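Local coordinates for protein Fe(2+) transporter FeoB (Methanocaldococcus jannaschii, PDB 2WJI) that probably drives ferrous iron transport across the cell membrane with its GTP-binding G-domain, the part present here, which binds GDP more tightly than GTP, at residues A[21-26]-A[154-159]. Residues are numbered along the deposited sequence; the frame is centred on the assembly and turned at random.
Unlike the reference sequence in segment 154-159: E154 (reference Asp).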
ATOM      1  N   ASN A  21       4.043  -6.963   7.692  1.00 30.57           N
ATOM      2  CA  ASN A  21       4.784  -8.136   8.179  1.00 35.97           C
ATOM      3  C   ASN A  21       5.487  -8.890   7.059  1.00 31.73           C
ATOM      4  O   ASN A  21       6.650  -9.265   7.184  1.00 37.11           O
ATOM      5  CB  ASN A  21       3.867  -9.123   8.915  1.00 39.59           C
ATOM      6  CG  ASN A  21       4.456 -10.544   8.962  1.00 47.40           C
ATOM      7  OD1 ASN A  21       4.048 -11.426   8.201  1.00 52.34           O
ATOM      8  ND2 ASN A  21       5.429 -10.758   9.844  1.00 44.08           N
ATOM      9  N   ALA A  22       4.772  -9.123   5.964  1.00 25.97           N
ATOM     10  CA  ALA A  22       5.323  -9.849   4.830  1.00 33.53           C
ATOM     11  C   ALA A  22       6.562  -9.177   4.233  1.00 32.51           C
ATOM     12  O   ALA A  22       7.519  -9.854   3.851  1.00 30.38           O
ATOM     13  CB  ALA A  22       4.254 -10.052   3.758  1.00 32.39           C
ATOM     14  N   LEU A  23       6.538  -7.853   4.149  1.00 26.49           N
ATOM     15  CA  LEU A  23       7.653  -7.103   3.560  1.00 30.17           C
ATOM     16  C   LEU A  23       8.850  -7.022   4.495  1.00 29.78           C
ATOM     17  O   LEU A  23       9.988  -7.178   4.069  1.00 32.40           O
ATOM     18  CB  LEU A  23       7.218  -5.675   3.205  1.00 30.92           C
ATOM     19  CG  LEU A  23       6.326  -5.452   1.982  1.00 30.00           C
ATOM     20  CD1 LEU A  23       5.724  -4.054   2.024  1.00 28.55           C
ATOM     21  CD2 LEU A  23       7.096  -5.691   0.690  1.00 25.51           C
ATOM     22  N   THR A  24       8.575  -6.759   5.768  1.00 32.27           N
ATOM     23  CA  THR A  24       9.604  -6.366   6.722  1.00 38.14           C
ATOM     24  C   THR A  24       9.982  -7.468   7.705  1.00 44.74           C
ATOM     25  O   THR A  24      11.035  -7.396   8.348  1.00 45.45           O
ATOM     26  CB  THR A  24       9.136  -5.154   7.534  1.00 37.13           C
ATOM     27  OG1 THR A  24       8.044  -5.547   8.373  1.00 42.16           O
ATOM     28  CG2 THR A  24       8.672  -4.050   6.608  1.00 38.20           C
ATOM     29  N   GLY A  25       9.121  -8.476   7.826  1.00 43.92           N
ATOM     30  CA  GLY A  25       9.342  -9.571   8.756  1.00 46.64           C
ATOM     31  C   GLY A  25       9.007  -9.209  10.192  1.00 50.23           C
ATOM     32  O   GLY A  25       9.297  -9.970  11.118  1.00 50.89           O
ATOM     33  N   GLU A  26       8.398  -8.040  10.381  1.00 46.97           N
ATOM     34  CA  GLU A  26       8.002  -7.585  11.711  1.00 47.47           C
ATOM     35  C   GLU A  26       6.671  -8.207  12.132  1.00 45.00           C
ATOM     36  O   GLU A  26       5.920  -8.713  11.292  1.00 40.63           O
ATOM     37  CB  GLU A  26       7.891  -6.055  11.746  1.00 48.90           C
ATOM     38  CG  GLU A  26       9.187  -5.321  11.425  1.00 54.21           C
ATOM     39  CD  GLU A  26      10.218  -5.454  12.527  1.00 62.65           C
ATOM     40  OE1 GLU A  26       9.823  -5.732  13.680  1.00 67.35           O
ATOM     41  OE2 GLU A  26      11.421  -5.278  12.244  1.00 64.80           O
ATOM     42  N   GLU A 154       6.931  -9.423  -6.111  1.00 24.51           N
ATOM     43  CA  GLU A 154       6.510  -8.510  -7.172  1.00 26.92           C
ATOM     44  C   GLU A 154       6.349  -7.110  -6.609  1.00 22.89           C
ATOM     45  O   GLU A 154       6.768  -6.133  -7.231  1.00 27.76           O
ATOM     46  CB  GLU A 154       5.206  -8.961  -7.833  1.00 26.51           C
ATOM     47  CG  GLU A 154       5.413 -10.062  -8.854  1.00 44.30           C
ATOM     48  CD  GLU A 154       5.794 -11.351  -8.188  1.00 48.20           C
ATOM     49  OE1 GLU A 154       6.850 -11.926  -8.532  1.00 59.51           O
ATOM     50  OE2 GLU A 154       5.030 -11.781  -7.297  1.00 39.01           O
ATOM     51  N   LEU A 155       5.752  -7.020  -5.423  1.00 29.99           N
ATOM     52  CA  LEU A 155       5.560  -5.731  -4.758  1.00 27.42           C
ATOM     53  C   LEU A 155       6.904  -5.082  -4.454  1.00 27.31           C
ATOM     54  O   LEU A 155       7.087  -3.901  -4.728  1.00 26.48           O
ATOM     55  CB  LEU A 155       4.733  -5.874  -3.476  1.00 27.01           C
ATOM     56  CG  LEU A 155       4.405  -4.571  -2.718  1.00 27.71           C
ATOM     57  CD1 LEU A 155       3.788  -3.531  -3.643  1.00 27.01           C
ATOM     58  CD2 LEU A 155       3.477  -4.848  -1.531  1.00 23.31           C
ATOM     59  N   LYS A 156       7.845  -5.847  -3.900  1.00 30.68           N
ATOM     60  CA  LYS A 156       9.181  -5.305  -3.631  1.00 33.45           C
ATOM     61  C   LYS A 156       9.828  -4.786  -4.909  1.00 28.80           C
ATOM     62  O   LYS A 156      10.539  -3.781  -4.907  1.00 28.49           O
ATOM     63  CB  LYS A 156      10.089  -6.352  -2.992  1.00 30.77           C
ATOM     64  CG  LYS A 156       9.761  -6.674  -1.544  1.00 32.15           C
ATOM     65  CD  LYS A 156      10.662  -7.801  -1.056  1.00 35.23           C
ATOM     66  CE  LYS A 156      10.542  -8.014   0.441  1.00 40.29           C
ATOM     67  NZ  LYS A 156      11.372  -9.178   0.870  1.00 40.82           N
ATOM     68  N   LYS A 157       9.577  -5.477  -6.011  1.00 30.62           N
ATOM     69  CA  LYS A 157      10.186  -5.096  -7.272  1.00 30.83           C
ATOM     70  C   LYS A 157       9.539  -3.840  -7.833  1.00 26.80           C
ATOM     71  O   LYS A 157      10.233  -2.932  -8.297  1.00 26.44           O
ATOM     72  CB  LYS A 157      10.115  -6.242  -8.285  1.00 30.64           C
ATOM     73  CG  LYS A 157      10.590  -5.876  -9.679  1.00 40.99           C
ATOM     74  CD  LYS A 157      10.701  -7.116 -10.559  1.00 50.42           C
ATOM     75  CE  LYS A 157      10.488  -6.777 -12.028  1.00 57.79           C
ATOM     76  NZ  LYS A 157      11.590  -5.953 -12.595  1.00 62.52           N
ATOM     77  N   ALA A 158       8.211  -3.798  -7.800  1.00 31.00           N
ATOM     78  CA  ALA A 158       7.474  -2.647  -8.287  1.00 27.49           C
ATOM     79  C   ALA A 158       7.846  -1.422  -7.480  1.00 26.73           C
ATOM     80  O   ALA A 158       8.015  -0.337  -8.036  1.00 34.29           O
ATOM     81  CB  ALA A 158       5.979  -2.895  -8.213  1.00 25.21           C
ATOM     82  N   ILE A 159       7.978  -1.592  -6.167  1.00 23.20           N
ATOM     83  CA  ILE A 159       8.418  -0.489  -5.303  1.00 23.24           C
ATOM     84  C   ILE A 159       9.783   0.072  -5.728  1.00 27.07           C
ATOM     85  O   ILE A 159       9.945   1.277  -5.930  1.00 27.56           O
ATOM     86  CB  ILE A 159       8.475  -0.921  -3.819  1.00 20.15           C
ATOM     87  CG1 ILE A 159       7.067  -1.104  -3.268  1.00 19.06           C
ATOM     88  CG2 ILE A 159       9.241   0.094  -2.986  1.00 30.55           C
ATOM     89  CD1 ILE A 159       7.030  -1.601  -1.826  1.00 22.85           C
TER
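L23 and K156 join two helices of the P-loop GTPase fold: 16-24, which starts at the phosphate-binding loop, and 152-162, the last helix of this construct. Apolar contact carries the interface. CD2 of L23 lies 3.6 Å from CG of K156, and the two side chains run past each other in opposite directions, each reaching toward the other's helix. On the second branch of the leucine, CD1 meets CD2 of L155 at 4.3 Å, a looser touch between two buried residues. L155 also packs on I19, one turn earlier in helix 16-24, while L23 and K156 both touch F45 of the edge strand 42-47. The lysine is partly exposed, and its role here is that of an aliphatic arm. With CG anti to the carbonyl carbon (chi1 -73°) and the chain extended beyond it, the methylenes cross to the end of helix 16-24 and bring CE to 3.8 Å from the backbone O of L23; NZ stays 4.0 Å from that same oxygen. A serine in place of K156, lacking the aliphatic arm, would probably open a gap over CD2 of L23 and beside F45.

Polar bonds shape the chain just behind L23. G25, the first residue to leave helical geometry, takes positive phi, and its N still bonds to O of N21. T24 forms an ST turn, OG1 accepting from N of E26, and the same hydroxyl also bonds to O of F20. N21, A22, T24 and G25 are known magnesium-binding residues, although the nearest magnesium ion bound here lies about 13 Å from the side chain of L23. N21 closes the turn: ND2 donates to O of E26 at 2.6 Å, nearly straight at 168° and within the plane of its own amide, but tilted 33° from the carbonyl plane of E26.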